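Local coordinates for phage tail sheath protein (Desulfitobacterium hafniense, PDB 3HXL) that probably builds, as a myovirus-type tail sheath protein, the contractile sheath that surrounds the tail tube of a phage or phage-like particle, at residues A[51-54]-A[55-59]; A[181-184]-A[185-189]; A[190-193]-A[194-197]. All blocks are in the same frame, centred on the assembly; numbering follows the deposited sequence.

Interaction 1. Residues A[51-54]-A[55-59]; sequences ITIE and AGDDV
Glu54 and Asp57 hold each other through two hydrogen bonds across a tight turn. In the backbone bond, Asp57 N donates to Glu54 O at 2.9 Å. The return bond uses a side chain: Glu54 N gives its hydrogen to Asp57 OD2 at 2.8 Å, with an N-H...O angle of 155°, and meets that oxygen from above the carboxylate plane. Asp57 has CG anti to its own carbonyl carbon (chi1 -79°), which swings the carboxylate back over the end of strand 51-54. A water also donates to OD2. The two acidic side chains run side by side in the same direction, but the Glu54 carboxylate ends 5.2 Å away (Glu54 OE2 to Asp57 OD2) and turns to Thr84 of the neighbouring strand, whose hydroxyl bonds Glu54 OE1.

Apolar contact lies deeper. Ile53 CG2 rests 3.8 Å from Val59 CG1, the two side chains crossing at about a right angle, and Leu63 and Leu87 also touch Ile53.

The backbone bond and Gly56, at a phi of 91° that favours glycine, belong to a type II beta turn from Glu54 to Asp57. Braced by the Asp57 side chain, it ends strand 51-54, which pairs antiparallel with strand 84-89, before helix 60-63.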
ATOM      1  N   ILE A  51      -5.440  -8.715  -0.461  1.00 19.50           N
ATOM      2  CA  ILE A  51      -4.928  -9.347   0.748  1.00 22.79           C
ATOM      3  C   ILE A  51      -4.484  -8.238   1.687  1.00 21.19           C
ATOM      4  O   ILE A  51      -3.755  -7.329   1.290  1.00 19.89           O
ATOM      5  CB  ILE A  51      -3.723 -10.242   0.421  1.00 25.87           C
ATOM      6  CG1 ILE A  51      -4.160 -11.340  -0.552  1.00 23.65           C
ATOM      7  CG2 ILE A  51      -3.145 -10.852   1.697  1.00 20.62           C
ATOM      8  CD1 ILE A  51      -3.020 -12.193  -1.065  1.00 20.16           C
ATOM      9  N   THR A  52      -4.931  -8.310   2.931  1.00 18.18           N
ATOM     10  CA  THR A  52      -4.584  -7.297   3.909  1.00 20.69           C
ATOM     11  C   THR A  52      -3.536  -7.855   4.860  1.00 20.36           C
ATOM     12  O   THR A  52      -3.723  -8.916   5.450  1.00 16.57           O
ATOM     13  CB  THR A  52      -5.824  -6.852   4.699  1.00 18.76           C
ATOM     14  OG1 THR A  52      -6.771  -6.267   3.800  1.00 20.86           O
ATOM     15  CG2 THR A  52      -5.442  -5.827   5.758  1.00 18.54           C
ATOM     16  N   ILE A  53      -2.420  -7.145   4.979  1.00 20.73           N
ATOM     17  CA  ILE A  53      -1.338  -7.566   5.853  1.00 19.77           C
ATOM     18  C   ILE A  53      -0.955  -6.418   6.770  1.00 20.99           C
ATOM     19  O   ILE A  53      -0.625  -5.325   6.307  1.00 21.36           O
ATOM     20  CB  ILE A  53      -0.101  -7.985   5.041  1.00 18.36           C
ATOM     21  CG1 ILE A  53      -0.480  -9.110   4.078  1.00 20.85           C
ATOM     22  CG2 ILE A  53       1.022  -8.422   5.988  1.00 22.85           C
ATOM     23  CD1 ILE A  53       0.635  -9.559   3.173  1.00 23.71           C
ATOM     24  N   GLU A  54      -1.022  -6.660   8.073  1.00 20.45           N
ATOM     25  CA  GLU A  54      -0.652  -5.639   9.043  1.00 23.44           C
ATOM     26  C   GLU A  54       0.833  -5.833   9.325  1.00 18.69           C
ATOM     27  O   GLU A  54       1.336  -6.955   9.292  1.00 21.87           O
ATOM     28  CB  GLU A  54      -1.451  -5.806  10.343  1.00 24.26           C
ATOM     29  CG  GLU A  54      -2.972  -5.850  10.195  1.00 26.68           C
ATOM     30  CD  GLU A  54      -3.551  -4.643   9.475  1.00 44.13           C
ATOM     31  OE1 GLU A  54      -3.157  -3.500   9.796  1.00 41.62           O
ATOM     32  OE2 GLU A  54      -4.417  -4.838   8.592  1.00 47.02           O
ATOM     33  N   ALA A  55       1.544  -4.743   9.588  1.00 24.15           N
ATOM     34  CA  ALA A  55       2.967  -4.846   9.876  1.00 18.33           C
ATOM     35  C   ALA A  55       3.142  -5.833  11.028  1.00 19.20           C
ATOM     36  O   ALA A  55       2.376  -5.809  11.990  1.00 24.76           O
ATOM     37  CB  ALA A  55       3.531  -3.478  10.258  1.00 20.10           C
ATOM     38  N   GLY A  56       4.139  -6.706  10.920  1.00 23.22           N
ATOM     39  CA  GLY A  56       4.378  -7.681  11.968  1.00 28.49           C
ATOM     40  C   GLY A  56       3.646  -8.997  11.765  1.00 27.93           C
ATOM     41  O   GLY A  56       3.984  -9.997  12.395  1.00 22.20           O
ATOM     42  N   ASP A  57       2.641  -9.010  10.890  1.00 19.87           N
ATOM     43  CA  ASP A  57       1.886 -10.232  10.629  1.00 17.68           C
ATOM     44  C   ASP A  57       2.747 -11.339  10.044  1.00 18.38           C
ATOM     45  O   ASP A  57       3.714 -11.078   9.330  1.00 21.62           O
ATOM     46  CB  ASP A  57       0.735  -9.978   9.646  1.00 24.51           C
ATOM     47  CG  ASP A  57      -0.474  -9.337  10.292  1.00 27.98           C
ATOM     48  OD1 ASP A  57      -0.515  -9.222  11.535  1.00 27.35           O
ATOM     49  OD2 ASP A  57      -1.401  -8.956   9.539  1.00 26.39           O
ATOM     50  N   ASP A  58       2.388 -12.580  10.354  1.00 16.51           N
ATOM     51  CA  ASP A  58       3.090 -13.729   9.812  1.00 23.75           C
ATOM     52  C   ASP A  58       2.463 -13.882   8.429  1.00 21.52           C
ATOM     53  O   ASP A  58       1.247 -14.015   8.310  1.00 23.24           O
ATOM     54  CB  ASP A  58       2.821 -14.970  10.670  1.00 24.81           C
ATOM     55  CG  ASP A  58       3.479 -16.222  10.119  1.00 25.12           C
ATOM     56  OD1 ASP A  58       4.364 -16.106   9.245  1.00 24.54           O
ATOM     57  OD2 ASP A  58       3.116 -17.332  10.576  1.00 30.67           O
ATOM     58  N   VAL A  59       3.287 -13.843   7.389  1.00 25.25           N
ATOM     59  CA  VAL A  59       2.783 -13.950   6.021  1.00 23.71           C
ATOM     60  C   VAL A  59       2.953 -15.334   5.416  1.00 25.29           C
ATOM     61  O   VAL A  59       2.568 -15.568   4.270  1.00 20.17           O
ATOM     62  CB  VAL A  59       3.488 -12.946   5.096  1.00 16.66           C
ATOM     63  CG1 VAL A  59       3.192 -11.525   5.546  1.00 18.55           C
ATOM     64  CG2 VAL A  59       4.979 -13.204   5.096  1.00 17.23           C
TER
HETATM   65  O   HOH W   1      -1.883 -11.223   7.219  1.00 26.70           O

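Interaction 2. Residues A[181-184]-A[185-189]; sequences GAVT and NQAYI
Thr184 meets the first turn of helix 185-195 with both its hydroxyl and its carbonyl. The hydroxyl oxygen accepts from Gln186 N, a capping bond of 3.3 Å between Gln186 N and Thr184 OG1 that is long but nearly straight, with an N-H...O angle of 166°. The carbonyl is used by the next residue along: Ala187 N donates to Thr184 O at 2.8 Å, approaching from above the carbonyl plane, 51° out of it. Two successive amides of the opening turn are thus satisfied by one residue.

The rotation about the Thr184 CA-CB bond decides which branch does the capping. With OG1 anti to the backbone N (chi1 173°), the oxygen lies beside the carbonyl carbon and faces the helix, while the methyl, Thr184 CG2, sits 3.6 Å from Ala187 N.

Beside this polar pair, Val183 supplies an apolar contact. Its CG2 packs 3.6 Å from Ala187 CB, and Ile41 and Leu90 touch the same valine from loops elsewhere in the chain. The Tyr188 ring, one residue further on, presents its edge to Thr184 O and to Asn185 O; Leu90, Leu212 and Phe216 pack against this side chain, which ties the new helix to helix 210-227.

The chemistry is that of a threonine N-cap joined to a small hydrophobic contact: the side chain supplies an acceptor for an amide that lacks a preceding helical carbonyl, and the valine fastens the incoming loop to the inward side of the helix.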
ATOM      1  N   GLY A 181       3.674 -17.974 -14.857  1.00 33.66           N
ATOM      2  CA  GLY A 181       3.138 -17.546 -16.135  1.00 33.86           C
ATOM      3  C   GLY A 181       3.441 -16.097 -16.452  1.00 31.83           C
ATOM      4  O   GLY A 181       4.314 -15.485 -15.838  1.00 30.47           O
ATOM      5  N   ALA A 182       2.714 -15.551 -17.421  1.00 32.26           N
ATOM      6  CA  ALA A 182       2.895 -14.167 -17.837  1.00 33.41           C
ATOM      7  C   ALA A 182       1.659 -13.352 -17.488  1.00 35.24           C
ATOM      8  O   ALA A 182       0.530 -13.785 -17.715  1.00 40.06           O
ATOM      9  CB  ALA A 182       3.153 -14.105 -19.335  1.00 41.92           C
ATOM     10  N   VAL A 183       1.877 -12.167 -16.939  1.00 33.25           N
ATOM     11  CA  VAL A 183       0.767 -11.310 -16.562  1.00 35.32           C
ATOM     12  C   VAL A 183       0.384 -10.376 -17.702  1.00 31.33           C
ATOM     13  O   VAL A 183       1.237  -9.932 -18.471  1.00 30.26           O
ATOM     14  CB  VAL A 183       1.125 -10.464 -15.327  1.00 42.80           C
ATOM     15  CG1 VAL A 183       2.240  -9.492 -15.672  1.00 41.70           C
ATOM     16  CG2 VAL A 183      -0.100  -9.731 -14.825  1.00 44.05           C
ATOM     17  N   THR A 184      -0.908 -10.088 -17.806  1.00 34.86           N
ATOM     18  CA  THR A 184      -1.423  -9.193 -18.835  1.00 41.08           C
ATOM     19  C   THR A 184      -1.617  -7.812 -18.221  1.00 35.15           C
ATOM     20  O   THR A 184      -1.969  -7.698 -17.048  1.00 32.38           O
ATOM     21  CB  THR A 184      -2.782  -9.689 -19.377  1.00 42.01           C
ATOM     22  OG1 THR A 184      -3.334  -8.705 -20.262  1.00 56.59           O
ATOM     23  CG2 THR A 184      -3.756  -9.942 -18.231  1.00 42.13           C
ATOM     24  N   ASN A 185      -1.385  -6.765 -19.004  1.00 40.89           N
ATOM     25  CA  ASN A 185      -1.551  -5.409 -18.487  1.00 41.15           C
ATOM     26  C   ASN A 185      -2.982  -5.177 -18.005  1.00 36.20           C
ATOM     27  O   ASN A 185      -3.240  -4.274 -17.206  1.00 33.23           O
ATOM     28  CB  ASN A 185      -1.153  -4.375 -19.550  1.00 39.64           C
ATOM     29  CG  ASN A 185       0.344  -4.081 -19.542  1.00 47.59           C
ATOM     30  OD1 ASN A 185       0.848  -3.314 -20.366  1.00 55.73           O
ATOM     31  ND2 ASN A 185       1.060  -4.689 -18.599  1.00 47.76           N
ATOM     32  N   GLN A 186      -3.902  -6.013 -18.475  1.00 28.24           N
ATOM     33  CA  GLN A 186      -5.303  -5.917 -18.086  1.00 27.11           C
ATOM     34  C   GLN A 186      -5.451  -6.295 -16.611  1.00 31.56           C
ATOM     35  O   GLN A 186      -6.388  -5.867 -15.936  1.00 26.06           O
ATOM     36  CB  GLN A 186      -6.145  -6.845 -18.965  1.00 29.29           C
ATOM     37  CG  GLN A 186      -7.635  -6.900 -18.644  1.00 25.44           C
ATOM     38  CD  GLN A 186      -8.325  -5.550 -18.724  1.00 31.05           C
ATOM     39  OE1 GLN A 186      -7.864  -4.636 -19.408  1.00 33.63           O
ATOM     40  NE2 GLN A 186      -9.451  -5.426 -18.034  1.00 31.17           N
ATOM     41  N   ALA A 187      -4.517  -7.101 -16.114  1.00 33.70           N
ATOM     42  CA  ALA A 187      -4.547  -7.517 -14.715  1.00 32.16           C
ATOM     43  C   ALA A 187      -4.406  -6.283 -13.824  1.00 22.08           C
ATOM     44  O   ALA A 187      -4.936  -6.242 -12.714  1.00 23.54           O
ATOM     45  CB  ALA A 187      -3.416  -8.501 -14.436  1.00 26.84           C
ATOM     46  N   TYR A 188      -3.681  -5.282 -14.314  1.00 23.89           N
ATOM     47  CA  TYR A 188      -3.486  -4.048 -13.559  1.00 21.98           C
ATOM     48  C   TYR A 188      -4.758  -3.216 -13.542  1.00 25.05           C
ATOM     49  O   TYR A 188      -4.962  -2.386 -12.655  1.00 21.00           O
ATOM     50  CB  TYR A 188      -2.338  -3.229 -14.139  1.00 23.67           C
ATOM     51  CG  TYR A 188      -0.977  -3.788 -13.801  1.00 18.85           C
ATOM     52  CD1 TYR A 188      -0.389  -4.779 -14.589  1.00 18.84           C
ATOM     53  CD2 TYR A 188      -0.278  -3.335 -12.682  1.00 22.97           C
ATOM     54  CE1 TYR A 188       0.863  -5.303 -14.273  1.00 29.34           C
ATOM     55  CE2 TYR A 188       0.973  -3.853 -12.355  1.00 24.25           C
ATOM     56  CZ  TYR A 188       1.537  -4.832 -13.153  1.00 21.14           C
ATOM     57  OH  TYR A 188       2.773  -5.336 -12.840  1.00 18.99           O
ATOM     58  N   ILE A 189      -5.617  -3.434 -14.532  1.00 25.08           N
ATOM     59  CA  ILE A 189      -6.874  -2.717 -14.591  1.00 20.04           C
ATOM     60  C   ILE A 189      -7.787  -3.304 -13.528  1.00 15.90           C
ATOM     61  O   ILE A 189      -8.515  -2.581 -12.856  1.00 16.95           O
ATOM     62  CB  ILE A 189      -7.536  -2.851 -15.988  1.00 26.60           C
ATOM     63  CG1 ILE A 189      -6.666  -2.167 -17.044  1.00 22.37           C
ATOM     64  CG2 ILE A 189      -8.931  -2.245 -15.965  1.00 26.80           C
ATOM     65  CD1 ILE A 189      -6.412  -0.681 -16.773  1.00 29.87           C
TER

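Interaction 3. Residues A[190-193]-A[194-197]; sequences DYLA and AVEI
The last turns of helix 185-195 contain this contact, in which residues 190-192 pass their backbone carbonyls to the amides four residues on. Ala194 N donates to Asp190 O at 3.0 Å, Val195 N to Tyr191 O at 2.8 Å, and Glu196 N to Leu192 O at 3.0 Å. The middle bond is the straightest, 164° at the hydrogen. After Glu196 the bond is of another kind: Ile197 N reaches Ala194 O, three residues back, by a weak bond.

Tyr191 and Val195 carry the side-chain contact. The valine lies over one face of the tyrosine ring, with Val195 CB 4.1 Å from Tyr191 CE1, and the two side chains cross obliquely. Tyr191 has CG anti to the backbone N (chi1 166°), which sends the ring outward from the helix, leaning towards its C-terminal end, so that one face meets Val195. Its hydroxyl bonds Ser37 OG of strand 35-40, while the ring also meets that of Tyr88 at about 55°.

Val195 turns CG1 the other way, into the space between its backbone N and carbonyl carbon, where the methyl comes within 3.2 Å of Leu192 O, a tight approach. Leu192 itself packs against Thr215 and Phe219 of helix 210-227. Met50 touches Tyr191, Ala194 and Val195.

Glu196 leads its extended chain towards Leu223 and has a weak, long ion pair with Arg222. Here the buried side is chiefly apolar, and the tyrosine hydroxyl carried into it is partnered by Ser37, while Lys229, bonded to the carbonyl of Glu196 near the C-terminal end of the helix, would be expected to ease the negative charge gathered there.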
ATOM      1  N   ASP A 190      -7.739  -4.625 -13.371  1.00 19.14           N
ATOM      2  CA  ASP A 190      -8.555  -5.292 -12.372  1.00 21.66           C
ATOM      3  C   ASP A 190      -8.106  -4.799 -10.992  1.00 21.48           C
ATOM      4  O   ASP A 190      -8.928  -4.528 -10.118  1.00 21.05           O
ATOM      5  CB  ASP A 190      -8.386  -6.815 -12.469  1.00 25.22           C
ATOM      6  CG  ASP A 190      -8.633  -7.348 -13.875  1.00 37.91           C
ATOM      7  OD1 ASP A 190      -9.460  -6.761 -14.598  1.00 29.59           O
ATOM      8  OD2 ASP A 190      -8.009  -8.365 -14.252  1.00 34.06           O
ATOM      9  N   TYR A 191      -6.794  -4.683 -10.807  1.00 22.34           N
ATOM     10  CA  TYR A 191      -6.235  -4.203  -9.540  1.00 21.78           C
ATOM     11  C   TYR A 191      -6.798  -2.832  -9.183  1.00 18.71           C
ATOM     12  O   TYR A 191      -7.392  -2.656  -8.125  1.00 21.52           O
ATOM     13  CB  TYR A 191      -4.707  -4.095  -9.627  1.00 19.69           C
ATOM     14  CG  TYR A 191      -4.086  -3.288  -8.493  1.00 20.68           C
ATOM     15  CD1 TYR A 191      -4.164  -3.726  -7.166  1.00 22.91           C
ATOM     16  CD2 TYR A 191      -3.436  -2.078  -8.746  1.00 15.24           C
ATOM     17  CE1 TYR A 191      -3.607  -2.976  -6.119  1.00 16.45           C
ATOM     18  CE2 TYR A 191      -2.879  -1.326  -7.707  1.00 14.51           C
ATOM     19  CZ  TYR A 191      -2.968  -1.783  -6.403  1.00 14.34           C
ATOM     20  OH  TYR A 191      -2.403  -1.046  -5.385  1.00 17.57           O
ATOM     21  N   LEU A 192      -6.599  -1.863 -10.073  1.00 25.18           N
ATOM     22  CA  LEU A 192      -7.072  -0.501  -9.831  1.00 24.06           C
ATOM     23  C   LEU A 192      -8.546  -0.451  -9.467  1.00 19.86           C
ATOM     24  O   LEU A 192      -8.952   0.312  -8.593  1.00 20.92           O
ATOM     25  CB  LEU A 192      -6.809   0.378 -11.057  1.00 16.45           C
ATOM     26  CG  LEU A 192      -5.328   0.621 -11.363  1.00 24.57           C
ATOM     27  CD1 LEU A 192      -5.177   1.398 -12.654  1.00 22.93           C
ATOM     28  CD2 LEU A 192      -4.694   1.383 -10.198  1.00 15.19           C
ATOM     29  N   ALA A 193      -9.356  -1.262 -10.135  1.00 23.69           N
ATOM     30  CA  ALA A 193     -10.781  -1.278  -9.848  1.00 22.18           C
ATOM     31  C   ALA A 193     -11.022  -1.776  -8.429  1.00 19.11           C
ATOM     32  O   ALA A 193     -11.848  -1.232  -7.705  1.00 25.00           O
ATOM     33  CB  ALA A 193     -11.505  -2.171 -10.849  1.00 23.57           C
ATOM     34  N   ALA A 194     -10.289  -2.809  -8.031  1.00 21.83           N
ATOM     35  CA  ALA A 194     -10.450  -3.383  -6.700  1.00 22.80           C
ATOM     36  C   ALA A 194      -9.945  -2.466  -5.591  1.00 24.39           C
ATOM     37  O   ALA A 194     -10.579  -2.340  -4.547  1.00 21.07           O
ATOM     38  CB  ALA A 194      -9.733  -4.719  -6.624  1.00 24.87           C
ATOM     39  N   VAL A 195      -8.800  -1.830  -5.814  1.00 24.17           N
ATOM     40  CA  VAL A 195      -8.240  -0.953  -4.795  1.00 22.05           C
ATOM     41  C   VAL A 195      -9.065   0.316  -4.609  1.00 23.54           C
ATOM     42  O   VAL A 195      -9.147   0.860  -3.506  1.00 18.15           O
ATOM     43  CB  VAL A 195      -6.781  -0.559  -5.128  1.00 25.80           C
ATOM     44  CG1 VAL A 195      -6.742   0.393  -6.322  1.00 23.48           C
ATOM     45  CG2 VAL A 195      -6.134   0.073  -3.907  1.00 27.28           C
ATOM     46  N   GLU A 196      -9.686   0.779  -5.689  1.00 15.48           N
ATOM     47  CA  GLU A 196     -10.491   1.990  -5.641  1.00 22.21           C
ATOM     48  C   GLU A 196     -11.598   1.925  -4.597  1.00 20.79           C
ATOM     49  O   GLU A 196     -12.068   2.951  -4.110  1.00 25.10           O
ATOM     50  CB  GLU A 196     -11.113   2.263  -7.011  1.00 23.46           C
ATOM     51  CG  GLU A 196     -11.415   3.724  -7.232  1.00 35.45           C
ATOM     52  CD  GLU A 196     -12.184   3.978  -8.508  1.00 34.58           C
ATOM     53  OE1 GLU A 196     -11.833   3.373  -9.545  1.00 32.78           O
ATOM     54  OE2 GLU A 196     -13.129   4.794  -8.469  1.00 41.05           O
ATOM     55  N   ILE A 197     -12.012   0.713  -4.256  1.00 23.85           N
ATOM     56  CA  ILE A 197     -13.071   0.519  -3.281  1.00 25.26           C
ATOM     57  C   ILE A 197     -12.539   0.504  -1.846  1.00 29.80           C
ATOM     58  O   ILE A 197     -13.309   0.611  -0.895  1.00 30.88           O
ATOM     59  CB  ILE A 197     -13.826  -0.791  -3.574  1.00 35.17           C
ATOM     60  CG1 ILE A 197     -14.344  -0.765  -5.020  1.00 41.80           C
ATOM     61  CG2 ILE A 197     -15.007  -0.941  -2.626  1.00 43.86           C
ATOM     62  CD1 ILE A 197     -14.878  -2.093  -5.501  1.00 42.38           C
TER

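Interactions 2 and 3 are the two ends of one element, helix 185-195: at 181-189 a side chain and a carbonyl start the hydrogen bonding, whereas at 190-197 regular backbone bonds run on and then weaken. Interaction 1 lies in an earlier part of the chain, where a turn ends strand 51-54, its centre about 20 Å from that of interaction 3. All three are partly buried, each pairing an exposed side with an inward apolar one. Aspartate and threonine bind main-chain amides in interactions 1 and 2, while in interaction 3 a ring-valine contact is the principal meeting of side chains. Strand 84-89 lies beside both interaction 1 and interaction 3; helix 210-227 borders interactions 2 and 3.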